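Local coordinates for protein alpha-galactosidase (PDB 6LCJ) that probably hydrolyses terminal alpha-linked galactose from oligosaccharides, as a thermostable hexameric glycosidase of family GH36, at residues D205-D210 with V290-A295; D79-L82 with W88-S91; W392-V397 with H426-K431; S243-F246 with D251-L254; V404-R409 with E449-R454. All coordinates share one frame; numbering follows the deposited sequence.

Contact 1: residues D205-D210 with V290-A295; sequences DWEPND and VRKALA
W206 and K292 face each other across a wide backbone gap, their CA atoms 9.7 Å apart, so the two segments are joined by one long side chain. Residues 205-206 form a short strand, W206 sits at the centre of an inverse gamma turn, and the chain changes direction at E207. On the other side, 290-295 is a run of helix 280-296, which precedes strand 298-303 of the TIM barrel; the turn belongs to the chain between barrel strands 192-195 and 229-234. K292 leaves the helix with CG anti to the backbone N (chi1 164°) and bends at chi3, which carries its ammonium group over to the turn. There NZ donates two hydrogen bonds. K292 NZ to W206 O is 2.7 Å, the donor tilted 27° from the carbonyl plane. The other, K292 NZ to E207 OE2, is also 2.7 Å long and is part of a salt bridge; the nitrogen meets the oxygen on its anti side, well out of the carboxylate plane. E207 reaches it by a bend at chi2. The W206 indole leads away from K292, to L289 and W285 on the same helix and edge-to-face with F234. A single lysine thus ties a main-chain carbonyl and a carboxylate of the turn to the helix, and the carboxylate would be expected to favour its charged form.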
# COMPACT_ATOMS: atom_id res chain seq x y z
N ASP E 205 24.18 30.91 -21.92
CA ASP E 205 24.32 32.19 -22.62
C ASP E 205 25.34 33.05 -21.86
O ASP E 205 24.98 34.01 -21.17
CB ASP E 205 22.95 32.88 -22.73
CG ASP E 205 22.95 34.05 -23.72
OD1 ASP E 205 24.02 34.36 -24.29
OD2 ASP E 205 21.87 34.65 -23.91
N TRP E 206 26.61 32.68 -21.99
CA TRP E 206 27.71 33.31 -21.26
C TRP E 206 28.18 34.57 -21.99
O TRP E 206 29.25 34.64 -22.59
CB TRP E 206 28.84 32.30 -21.07
CG TRP E 206 28.33 31.13 -20.31
CD1 TRP E 206 27.98 29.91 -20.81
CD2 TRP E 206 28.04 31.10 -18.90
NE1 TRP E 206 27.52 29.10 -19.79
CE2 TRP E 206 27.55 29.81 -18.62
CE3 TRP E 206 28.16 32.03 -17.86
CZ2 TRP E 206 27.17 29.43 -17.33
CZ3 TRP E 206 27.78 31.65 -16.60
CH2 TRP E 206 27.29 30.36 -16.33
N GLU E 207 27.31 35.57 -21.92
CA GLU E 207 27.48 36.88 -22.51
C GLU E 207 26.90 37.87 -21.51
O GLU E 207 25.95 37.54 -20.79
CB GLU E 207 26.77 37.01 -23.87
CG GLU E 207 27.42 36.23 -25.01
CD GLU E 207 28.80 36.77 -25.36
OE1 GLU E 207 28.99 38.00 -25.33
OE2 GLU E 207 29.69 35.95 -25.67
N PRO E 208 27.46 39.08 -21.44
CA PRO E 208 27.05 40.01 -20.38
C PRO E 208 25.60 40.46 -20.53
O PRO E 208 25.15 40.80 -21.62
CB PRO E 208 28.02 41.18 -20.53
CG PRO E 208 28.74 40.97 -21.85
CD PRO E 208 28.69 39.50 -22.12
N ASN E 209 24.88 40.45 -19.41
CA ASN E 209 23.52 40.97 -19.37
C ASN E 209 23.55 42.50 -19.35
O ASN E 209 24.59 43.14 -19.47
CB ASN E 209 22.75 40.37 -18.18
CG ASN E 209 23.39 40.69 -16.81
OD1 ASN E 209 23.82 41.82 -16.54
ND2 ASN E 209 23.42 39.69 -15.93
N ASP E 210 22.37 43.09 -19.17
CA ASP E 210 22.19 44.53 -19.28
C ASP E 210 22.96 45.31 -18.23
O ASP E 210 23.33 46.47 -18.46
CB ASP E 210 20.71 44.87 -19.20
CG ASP E 210 20.00 44.67 -20.52
OD1 ASP E 210 20.72 44.49 -21.55
OD2 ASP E 210 18.75 44.68 -20.54
N VAL E 290 36.27 28.95 -22.19
CA VAL E 290 37.57 29.26 -21.60
C VAL E 290 38.37 30.17 -22.53
O VAL E 290 38.90 31.20 -22.10
CB VAL E 290 38.32 27.97 -21.28
CG1 VAL E 290 39.76 28.29 -20.94
CG2 VAL E 290 37.63 27.23 -20.13
N ARG E 291 38.46 29.80 -23.81
CA ARG E 291 39.18 30.63 -24.77
C ARG E 291 38.58 32.04 -24.86
O ARG E 291 39.32 33.04 -24.87
CB ARG E 291 39.19 29.95 -26.14
CG ARG E 291 39.98 28.64 -26.14
CD ARG E 291 40.07 27.99 -27.52
NE ARG E 291 40.87 26.75 -27.54
CZ ARG E 291 42.13 26.63 -27.10
NH1 ARG E 291 42.78 27.67 -26.58
NH2 ARG E 291 42.76 25.45 -27.17
N LYS E 292 37.26 32.17 -24.89
CA LYS E 292 36.67 33.51 -24.91
C LYS E 292 37.04 34.31 -23.66
O LYS E 292 37.31 35.52 -23.74
CB LYS E 292 35.16 33.43 -25.07
CG LYS E 292 34.46 34.71 -24.73
CD LYS E 292 33.03 34.70 -25.23
CE LYS E 292 32.29 33.49 -24.72
NZ LYS E 292 30.84 33.74 -24.59
N ALA E 293 37.07 33.67 -22.48
CA ALA E 293 37.36 34.40 -21.25
C ALA E 293 38.81 34.88 -21.22
O ALA E 293 39.08 36.00 -20.79
CB ALA E 293 37.04 33.55 -20.02
N LEU E 294 39.75 34.04 -21.67
CA LEU E 294 41.14 34.46 -21.75
C LEU E 294 41.30 35.64 -22.69
O LEU E 294 42.00 36.61 -22.37
CB LEU E 294 42.04 33.32 -22.22
CG LEU E 294 42.19 32.05 -21.40
CD1 LEU E 294 43.48 31.38 -21.76
CD2 LEU E 294 42.14 32.34 -19.91
N ALA E 295 40.65 35.59 -23.85
CA ALA E 295 40.74 36.69 -24.79
C ALA E 295 40.18 37.96 -24.19
O ALA E 295 40.65 39.06 -24.49
CB ALA E 295 40.02 36.35 -26.09

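Contact 2: residues D79-L82 with W88-S91; sequences DPFL and WWGS
F81 and L82, in the short helix 80-84, pack against W89 of strand 89-91, outermost within this chain in an antiparallel sheet of the N-terminal beta region. D79 comes first, at the N-cap of the helix: D79 OD1 accepts from F81 N at 3.0 Å, with an N-H...O angle of 141°, and the donor lies out of the carboxylate plane. The other oxygen, OD2, makes a salt bridge to R114 on the neighbouring strand 113-117, so the cap is tied to the sheet as well. F81 follows, with CG anti to the backbone N (chi1 178°), and this sends the ring to the indole. The pair is T-shaped: the edge of F81 is directed at a face of W89, the planes stand at 78°, and the centroid of the phenyl ring is 4.7 Å from that of the five-membered ring. The phenyl corner does the touching. F81 CE1 sits above one face of the indole, offset toward the rim, at 3.5 Å from W89 CD1. E258 of a second subunit also packs on W89, placing this aromatic pair close to a subunit interface. L82 covers the strand itself. L82 CD1 rests 3.8 Å from W89 CB, the two side chains crossing at about a right angle, while L82 CD2 extends along the strand to 4.0 Å from S91 N. No direct hydrogen bond crosses the contact, but a water bridges the backbones, donating to L82 O at 2.9 Å and accepting from W89 N at the same length.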
# COMPACT_ATOMS: atom_id res chain seq x y z
N ASP E 79 27.14 12.01 -5.53
CA ASP E 79 26.91 10.90 -6.44
C ASP E 79 25.53 10.31 -6.15
O ASP E 79 25.30 9.81 -5.04
CB ASP E 79 28.01 9.85 -6.23
CG ASP E 79 27.93 8.67 -7.19
OD1 ASP E 79 26.83 8.32 -7.70
OD2 ASP E 79 28.99 8.05 -7.40
N PRO E 80 24.58 10.36 -7.10
CA PRO E 80 23.22 9.88 -6.81
C PRO E 80 23.17 8.46 -6.28
O PRO E 80 22.31 8.16 -5.44
CB PRO E 80 22.51 10.00 -8.16
CG PRO E 80 23.25 11.10 -8.87
CD PRO E 80 24.70 10.93 -8.46
N PHE E 81 24.08 7.58 -6.71
CA PHE E 81 24.12 6.23 -6.15
C PHE E 81 24.34 6.27 -4.65
O PHE E 81 23.62 5.62 -3.89
CB PHE E 81 25.23 5.42 -6.83
CG PHE E 81 25.38 4.03 -6.27
CD1 PHE E 81 26.19 3.80 -5.16
CD2 PHE E 81 24.73 2.96 -6.85
CE1 PHE E 81 26.34 2.53 -4.62
CE2 PHE E 81 24.87 1.68 -6.33
CZ PHE E 81 25.68 1.47 -5.21
N LEU E 82 25.34 7.04 -4.20
CA LEU E 82 25.65 7.15 -2.77
C LEU E 82 24.45 7.61 -1.94
O LEU E 82 24.42 7.36 -0.73
CB LEU E 82 26.79 8.14 -2.56
CG LEU E 82 28.25 7.67 -2.50
CD1 LEU E 82 28.55 6.67 -3.59
CD2 LEU E 82 29.15 8.89 -2.62
N TRP E 88 26.41 2.17 3.54
CA TRP E 88 27.27 3.34 3.56
C TRP E 88 28.29 3.24 2.44
O TRP E 88 29.23 2.44 2.52
CB TRP E 88 27.98 3.46 4.91
CG TRP E 88 27.13 4.02 6.01
CD1 TRP E 88 26.56 3.33 7.05
CD2 TRP E 88 26.78 5.40 6.21
NE1 TRP E 88 25.88 4.19 7.87
CE2 TRP E 88 26.00 5.47 7.38
CE3 TRP E 88 27.05 6.58 5.51
CZ2 TRP E 88 25.49 6.66 7.87
CZ3 TRP E 88 26.54 7.77 6.00
CH2 TRP E 88 25.77 7.80 7.17
N TRP E 89 28.11 4.06 1.40
CA TRP E 89 29.01 4.10 0.25
C TRP E 89 29.73 5.45 0.20
O TRP E 89 29.11 6.49 0.35
CB TRP E 89 28.24 3.90 -1.05
CG TRP E 89 27.90 2.49 -1.41
CD1 TRP E 89 26.72 1.86 -1.19
CD2 TRP E 89 28.74 1.55 -2.09
NE1 TRP E 89 26.76 0.58 -1.68
CE2 TRP E 89 27.99 0.36 -2.24
CE3 TRP E 89 30.05 1.58 -2.57
CZ2 TRP E 89 28.51 -0.78 -2.84
CZ3 TRP E 89 30.56 0.44 -3.18
CH2 TRP E 89 29.79 -0.71 -3.31
N GLY E 90 31.04 5.42 -0.05
CA GLY E 90 31.80 6.62 -0.29
C GLY E 90 32.40 6.60 -1.69
O GLY E 90 32.39 5.58 -2.38
N SER E 91 32.94 7.74 -2.10
CA SER E 91 33.55 7.88 -3.41
C SER E 91 35.06 7.77 -3.34
O SER E 91 35.72 8.49 -2.57
CB SER E 91 33.18 9.22 -4.06
OG SER E 91 34.09 9.50 -5.11
O HOH W 1 25.68 5.63 1.29

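Contact 3: residues W392-V397 with H426-K431; sequences WLMENV and HFTGFK
A Met-aromatic contact between M394 and F427 joins the 3-10 segment 392-395 to the C-terminal end of helix 415-428. M394 SD lies 4.4 Å from the centroid of the F427 ring, and the line between them runs 52° off the ring normal, an oblique approach. On the ring, the side formed by CE2 and CD2 meets the sulfur, with M394 SD at 3.5 Å from F427 CE2. The torsions of both side chains serve the meeting. F427 has CG anti to its backbone N, which brings the phenyl group across to the methionine, while the M394 chain is extended at chi2 and then bends at chi3 (68°), turning CE in over the helix backbone. M394 CE therefore meets main chain, 3.8 Å from T428 CA and also next to the carbonyl of F427. T428 adds its methyl group, T428 CG2 lying 4.2 Å from M394 SD. Two strands of the eight-stranded parallel sheet of the TIM-barrel domain adjoin these segments: residues 392-397 lead into strand 398-400, while the chain leaving helix 415-428 enters strand 431-433. V399 of the former strand touches both M394 and T428, and F466 meets the F427 ring edge-to-face. The polar end of T428 is engaged at the helix end, where OG1 bonds to L424 O; T428 OG1 also accepts from F430 N at 3.2 Å in a nearly straight bond (166°), forming an ST turn. G429, within that turn, leaves helical geometry with a positive phi.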
# COMPACT_ATOMS: atom_id res chain seq x y z
N TRP E 392 44.13 16.53 3.47
CA TRP E 392 45.18 15.69 2.91
C TRP E 392 45.38 15.91 1.42
O TRP E 392 46.41 15.54 0.88
CB TRP E 392 44.88 14.20 3.18
CG TRP E 392 43.47 13.79 2.88
CD1 TRP E 392 42.38 13.99 3.68
CD2 TRP E 392 42.99 13.12 1.70
NE1 TRP E 392 41.25 13.49 3.06
CE2 TRP E 392 41.60 12.95 1.86
CE3 TRP E 392 43.61 12.65 0.54
CZ2 TRP E 392 40.82 12.33 0.89
CZ3 TRP E 392 42.84 12.05 -0.41
CH2 TRP E 392 41.45 11.89 -0.24
N LEU E 393 44.42 16.53 0.74
CA LEU E 393 44.60 16.85 -0.67
C LEU E 393 45.53 18.03 -0.92
O LEU E 393 45.73 18.39 -2.08
CB LEU E 393 43.25 17.13 -1.33
CG LEU E 393 42.46 15.84 -1.39
CD1 LEU E 393 41.00 16.16 -1.65
CD2 LEU E 393 43.05 14.91 -2.44
N MET E 394 46.07 18.66 0.13
CA MET E 394 47.02 19.76 -0.06
C MET E 394 48.30 19.28 -0.72
O MET E 394 49.08 20.10 -1.20
CB MET E 394 47.33 20.42 1.28
CG MET E 394 46.26 21.37 1.76
SD MET E 394 46.66 21.90 3.42
CE MET E 394 48.13 22.90 3.11
N GLU E 395 48.51 17.96 -0.74
CA GLU E 395 49.57 17.35 -1.53
C GLU E 395 49.34 17.52 -3.03
O GLU E 395 50.29 17.55 -3.81
CB GLU E 395 49.65 15.87 -1.17
CG GLU E 395 50.65 15.08 -1.98
CD GLU E 395 52.09 15.38 -1.58
OE1 GLU E 395 52.33 15.98 -0.50
OE2 GLU E 395 53.00 14.99 -2.36
N ASN E 396 48.08 17.62 -3.45
CA ASN E 396 47.74 17.43 -4.85
C ASN E 396 47.17 18.65 -5.54
O ASN E 396 47.15 18.68 -6.77
CB ASN E 396 46.72 16.28 -5.00
CG ASN E 396 47.16 15.02 -4.29
OD1 ASN E 396 47.00 14.89 -3.08
ND2 ASN E 396 47.73 14.08 -5.05
N VAL E 397 46.73 19.67 -4.80
CA VAL E 397 46.05 20.81 -5.39
C VAL E 397 45.96 21.88 -4.31
O VAL E 397 46.08 21.57 -3.12
CB VAL E 397 44.64 20.39 -5.90
CG1 VAL E 397 43.77 19.93 -4.75
CG2 VAL E 397 43.96 21.52 -6.67
N HIS E 426 44.60 30.06 6.64
CA HIS E 426 46.02 30.07 6.95
C HIS E 426 46.64 28.69 6.71
O HIS E 426 47.71 28.58 6.12
CB HIS E 426 46.26 30.52 8.38
CG HIS E 426 46.08 31.98 8.61
ND1 HIS E 426 46.72 32.93 7.84
CD2 HIS E 426 45.37 32.67 9.53
CE1 HIS E 426 46.39 34.14 8.27
NE2 HIS E 426 45.58 34.00 9.30
N PHE E 427 45.97 27.63 7.15
CA PHE E 427 46.53 26.30 7.00
C PHE E 427 46.68 25.91 5.53
O PHE E 427 47.72 25.40 5.11
CB PHE E 427 45.68 25.28 7.74
CG PHE E 427 46.26 23.90 7.77
CD1 PHE E 427 47.28 23.57 8.64
CD2 PHE E 427 45.79 22.92 6.91
CE1 PHE E 427 47.81 22.30 8.68
CE2 PHE E 427 46.31 21.64 6.94
CZ PHE E 427 47.33 21.34 7.82
N THR E 428 45.65 26.13 4.72
CA THR E 428 45.74 25.79 3.31
C THR E 428 46.55 26.80 2.52
O THR E 428 47.05 26.47 1.44
CB THR E 428 44.35 25.69 2.67
OG1 THR E 428 43.68 26.95 2.78
CG2 THR E 428 43.50 24.60 3.33
N GLY E 429 46.68 28.03 3.03
CA GLY E 429 47.25 29.12 2.26
C GLY E 429 46.36 29.72 1.20
O GLY E 429 46.83 30.58 0.45
N PHE E 430 45.10 29.29 1.09
CA PHE E 430 44.16 29.79 0.09
C PHE E 430 43.33 30.90 0.73
O PHE E 430 42.40 30.62 1.50
CB PHE E 430 43.28 28.66 -0.44
CG PHE E 430 42.63 28.97 -1.77
CD1 PHE E 430 41.66 29.95 -1.87
CD2 PHE E 430 42.98 28.27 -2.91
CE1 PHE E 430 41.05 30.24 -3.11
CE2 PHE E 430 42.38 28.53 -4.14
CZ PHE E 430 41.42 29.52 -4.25
N LYS E 431 43.64 32.14 0.41
CA LYS E 431 43.09 33.30 1.09
C LYS E 431 42.17 34.06 0.15
O LYS E 431 42.59 34.49 -0.92
CB LYS E 431 44.21 34.21 1.61
CG LYS E 431 45.09 33.52 2.65
CD LYS E 431 46.40 34.21 2.82
CE LYS E 431 46.74 34.26 4.28
NZ LYS E 431 48.02 34.95 4.51

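Contact 4: residues S243-F246 with D251-L254; sequences SPLF and DWVL
W252 and V253 receive two successive residues of helix 244-248, L245 and F246, in a contact made wholly of apolar side chains. D251 begins the second segment in a 3-10 turn with W252; D251 OD1 forms a salt bridge with R249, and F14 of a third subunit packs against the aspartate. W252 comes next. The benzo part of its indole carries the contact: L245 CD1 lies 3.8 Å from W252 CZ3, and L245 CD2 is 3.9 Å from W252 CE3, so both methyls of the leucine fork meet the CE3-CZ3 rim. CD1 approaches the ring obliquely, and the two side chains cross at about a right angle. L245 holds CG anti to its backbone N (chi1 -170°), which directs the fork at the indole. V253 then brings its methyls to F246: V253 CG2 is 3.6 Å from F246 CD2 and equally near CE2, while V253 CG1 is more distant at 4.1 Å from F246 CE2. The CA atoms of F246 and V253 are 7.0 Å apart, close enough for phenyl ring and valine methyls to meet. W285 of helix 280-296 meets W252 edge-to-face and also touches L245, and Y273 lies against the F246 ring. A short helix and the chain folded back on it thus pack on the long helix 280-296, an excursion between strands 229-234 and 298-303 of the TIM barrel.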
# COMPACT_ATOMS: atom_id res chain seq x y z
N SER E 243 16.95 28.14 -21.03
CA SER E 243 18.14 28.57 -21.74
C SER E 243 17.92 28.49 -23.24
O SER E 243 17.39 27.49 -23.73
CB SER E 243 19.33 27.72 -21.35
OG SER E 243 19.41 27.56 -19.94
N PRO E 244 18.28 29.53 -24.00
CA PRO E 244 18.23 29.41 -25.47
C PRO E 244 18.94 28.17 -25.99
O PRO E 244 18.41 27.48 -26.87
CB PRO E 244 18.90 30.71 -25.95
CG PRO E 244 19.63 31.27 -24.72
CD PRO E 244 18.81 30.83 -23.55
N LEU E 245 20.13 27.87 -25.46
CA LEU E 245 20.89 26.71 -25.91
C LEU E 245 20.13 25.40 -25.72
O LEU E 245 20.28 24.48 -26.52
CB LEU E 245 22.23 26.65 -25.17
CG LEU E 245 23.24 25.64 -25.69
CD1 LEU E 245 23.88 26.14 -26.98
CD2 LEU E 245 24.30 25.35 -24.64
N PHE E 246 19.33 25.30 -24.65
CA PHE E 246 18.51 24.11 -24.45
C PHE E 246 17.58 23.89 -25.63
O PHE E 246 17.35 22.74 -26.04
CB PHE E 246 17.70 24.24 -23.16
CG PHE E 246 17.02 22.96 -22.72
CD1 PHE E 246 15.68 22.73 -23.03
CD2 PHE E 246 17.69 22.03 -21.94
CE1 PHE E 246 15.04 21.58 -22.60
CE2 PHE E 246 17.05 20.86 -21.51
CZ PHE E 246 15.73 20.64 -21.84
N ASP E 251 20.15 18.20 -29.05
CA ASP E 251 21.14 17.13 -29.15
C ASP E 251 22.35 17.33 -28.24
O ASP E 251 23.22 16.46 -28.19
CB ASP E 251 21.61 17.00 -30.60
CG ASP E 251 22.33 18.24 -31.10
OD1 ASP E 251 21.74 19.35 -31.01
OD2 ASP E 251 23.48 18.11 -31.57
N TRP E 252 22.44 18.45 -27.53
CA TRP E 252 23.52 18.65 -26.57
C TRP E 252 23.13 18.29 -25.14
O TRP E 252 24.02 18.17 -24.29
CB TRP E 252 24.00 20.11 -26.61
CG TRP E 252 24.91 20.43 -27.77
CD1 TRP E 252 25.15 19.65 -28.86
CD2 TRP E 252 25.69 21.62 -27.94
NE1 TRP E 252 26.05 20.28 -29.70
CE2 TRP E 252 26.39 21.49 -29.16
CE3 TRP E 252 25.87 22.77 -27.17
CZ2 TRP E 252 27.25 22.47 -29.63
CZ3 TRP E 252 26.73 23.75 -27.65
CH2 TRP E 252 27.41 23.59 -28.87
N VAL E 253 21.85 18.09 -24.86
CA VAL E 253 21.40 17.80 -23.51
C VAL E 253 21.76 16.36 -23.15
O VAL E 253 21.56 15.44 -23.94
CB VAL E 253 19.89 18.04 -23.39
CG1 VAL E 253 19.36 17.57 -22.04
CG2 VAL E 253 19.60 19.52 -23.62
N LEU E 254 22.33 16.17 -21.96
CA LEU E 254 22.57 14.83 -21.45
C LEU E 254 21.24 14.11 -21.25
O LEU E 254 20.34 14.62 -20.57
CB LEU E 254 23.34 14.88 -20.14
CG LEU E 254 23.70 13.53 -19.54
CD1 LEU E 254 24.59 12.74 -20.48
CD2 LEU E 254 24.37 13.75 -18.20

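Contact 5: residues V404-R409 with E449-R454; sequences VYFRTR and EAFLAR
F406 and F451 set their rings at 59° to each other, with centroids 5.1 Å apart, an oblique pairing. F406 presents its far corner: F406 CZ stands over one face of F451, 3.4 Å from F451 CG and 3.5 Å from F451 CB, so contact falls near the root of the F451 ring. F406 CE1 follows along one side, at 3.8 Å from F451 CD2. Seen from F406, the partner lies at the edge, near the ring plane. The outer end of the F451 ring is taken by V404, with V404 CG2 reaching F451 CZ at 3.7 Å in an oblique approach. V404 and F406, two residues apart, thus share one phenyl group between its root and its tip. F451 reaches out from helix 442-453 with CG anti to the backbone N (chi1 169°), which points the ring at the loop; with V404 it bridges the 9.8 Å between the CA atoms of V404 and F451. More partners close round the same ring: H426 meets it edge-to-face and K431 makes a cation-pi contact, while A425 and E422 of helix 415-428 line the cluster. The loop is also fixed by polar bonds, F406 N to D435 and V404 O to T433. Together these join a loop following strand 398-400 to two C-terminal helices, a mixed aromatic and aliphatic cluster outside the eight-stranded parallel sheet of a TIM-barrel domain.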
# COMPACT_ATOMS: atom_id res chain seq x y z
N VAL E 404 36.70 33.82 3.62
CA VAL E 404 36.80 34.19 5.03
C VAL E 404 35.99 35.46 5.23
O VAL E 404 36.12 36.40 4.44
CB VAL E 404 38.26 34.41 5.45
CG1 VAL E 404 38.37 34.59 6.96
CG2 VAL E 404 39.13 33.26 4.98
N TYR E 405 35.17 35.49 6.26
CA TYR E 405 34.47 36.71 6.62
C TYR E 405 35.30 37.48 7.63
O TYR E 405 35.91 36.89 8.53
CB TYR E 405 33.08 36.42 7.19
CG TYR E 405 32.12 35.81 6.21
CD1 TYR E 405 31.32 36.60 5.39
CD2 TYR E 405 32.00 34.42 6.10
CE1 TYR E 405 30.44 36.02 4.48
CE2 TYR E 405 31.12 33.83 5.20
CZ TYR E 405 30.34 34.63 4.40
OH TYR E 405 29.47 34.03 3.53
N PHE E 406 35.33 38.80 7.47
CA PHE E 406 35.79 39.73 8.49
C PHE E 406 34.72 40.72 8.91
O PHE E 406 34.73 41.18 10.04
CB PHE E 406 37.02 40.50 8.01
CG PHE E 406 38.20 39.62 7.74
CD1 PHE E 406 38.37 39.03 6.49
CD2 PHE E 406 39.12 39.36 8.75
CE1 PHE E 406 39.44 38.21 6.25
CE2 PHE E 406 40.20 38.55 8.51
CZ PHE E 406 40.37 37.97 7.26
N ARG E 407 33.79 41.04 8.02
CA ARG E 407 32.73 41.95 8.38
C ARG E 407 31.84 41.36 9.47
O ARG E 407 31.74 40.15 9.66
CB ARG E 407 31.89 42.27 7.14
CG ARG E 407 31.19 41.08 6.54
CD ARG E 407 30.58 41.49 5.22
NE ARG E 407 29.37 40.76 4.88
CZ ARG E 407 29.30 39.82 3.94
NH1 ARG E 407 30.39 39.46 3.25
NH2 ARG E 407 28.15 39.22 3.70
N THR E 408 31.23 42.26 10.23
CA THR E 408 30.11 41.89 11.06
C THR E 408 28.81 42.47 10.54
O THR E 408 27.73 42.03 10.96
CB THR E 408 30.37 42.34 12.51
OG1 THR E 408 30.98 43.63 12.51
CG2 THR E 408 31.31 41.36 13.19
N ARG E 409 28.87 43.42 9.61
CA ARG E 409 27.67 43.91 8.95
C ARG E 409 27.27 42.92 7.87
O ARG E 409 28.13 42.35 7.19
CB ARG E 409 27.91 45.30 8.36
CG ARG E 409 28.31 46.31 9.44
CD ARG E 409 28.64 47.71 8.90
NE ARG E 409 27.45 48.40 8.43
CZ ARG E 409 27.37 49.00 7.26
NH1 ARG E 409 28.43 49.00 6.46
NH2 ARG E 409 26.25 49.61 6.88
N GLU E 449 43.80 43.26 6.17
CA GLU E 449 45.13 43.48 5.60
C GLU E 449 46.19 42.61 6.28
O GLU E 449 47.05 42.04 5.61
CB GLU E 449 45.51 44.96 5.68
CG GLU E 449 46.80 45.30 4.91
CD GLU E 449 46.84 44.77 3.45
OE1 GLU E 449 45.78 44.52 2.82
OE2 GLU E 449 47.96 44.62 2.92
N ALA E 450 46.15 42.50 7.61
CA ALA E 450 47.12 41.61 8.26
C ALA E 450 46.92 40.16 7.82
O ALA E 450 47.88 39.40 7.73
CB ALA E 450 47.03 41.75 9.78
N PHE E 451 45.68 39.77 7.53
CA PHE E 451 45.41 38.42 7.04
C PHE E 451 46.07 38.20 5.68
O PHE E 451 46.76 37.19 5.47
CB PHE E 451 43.89 38.22 6.97
CG PHE E 451 43.44 36.97 6.25
CD1 PHE E 451 43.55 35.72 6.85
CD2 PHE E 451 42.83 37.07 4.99
CE1 PHE E 451 43.09 34.58 6.21
CE2 PHE E 451 42.36 35.93 4.34
CZ PHE E 451 42.50 34.68 4.95
N LEU E 452 45.89 39.15 4.76
CA LEU E 452 46.47 39.03 3.43
C LEU E 452 47.99 39.13 3.46
O LEU E 452 48.68 38.36 2.77
CB LEU E 452 45.90 40.12 2.52
CG LEU E 452 44.41 39.96 2.24
CD1 LEU E 452 43.81 41.20 1.62
CD2 LEU E 452 44.19 38.75 1.36
N ALA E 453 48.54 40.06 4.24
CA ALA E 453 49.95 40.42 4.13
C ALA E 453 50.88 39.51 4.92
O ALA E 453 52.10 39.62 4.77
CB ALA E 453 50.17 41.87 4.57
N ARG E 454 50.35 38.64 5.77
CA ARG E 454 51.18 37.85 6.67
C ARG E 454 51.03 36.37 6.38
O ARG E 454 50.01 35.91 5.88
CB ARG E 454 50.83 38.11 8.14
CG ARG E 454 51.46 39.35 8.71
CD ARG E 454 50.72 39.84 9.96
NE ARG E 454 51.00 39.00 11.12
CZ ARG E 454 50.15 38.11 11.62
NH1 ARG E 454 48.95 37.92 11.06
NH2 ARG E 454 50.51 37.39 12.68

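Along the chain contact 2 comes first, in the N-terminal beta region; contact 4 is nested inside the loop closed by contact 1; contacts 3 and 5 follow, their segments alternating. Contacts 1 and 4 have centres about 18 Å apart, touch where D205 meets P244, and share helix 280-296: contact 1 includes part of it and contact 4 packs on it. Contacts 3 and 5, also about 18 Å apart between centres, are linked by a probable hydrogen bond from K431 NZ to F451 O. Contact 2 lies across the chain's centre from contacts 3 and 5. The two pairs thus lie in different parts of the barrel domain, while contacts 2, 4 and 5 also include residues that meet other subunits of the hexamer.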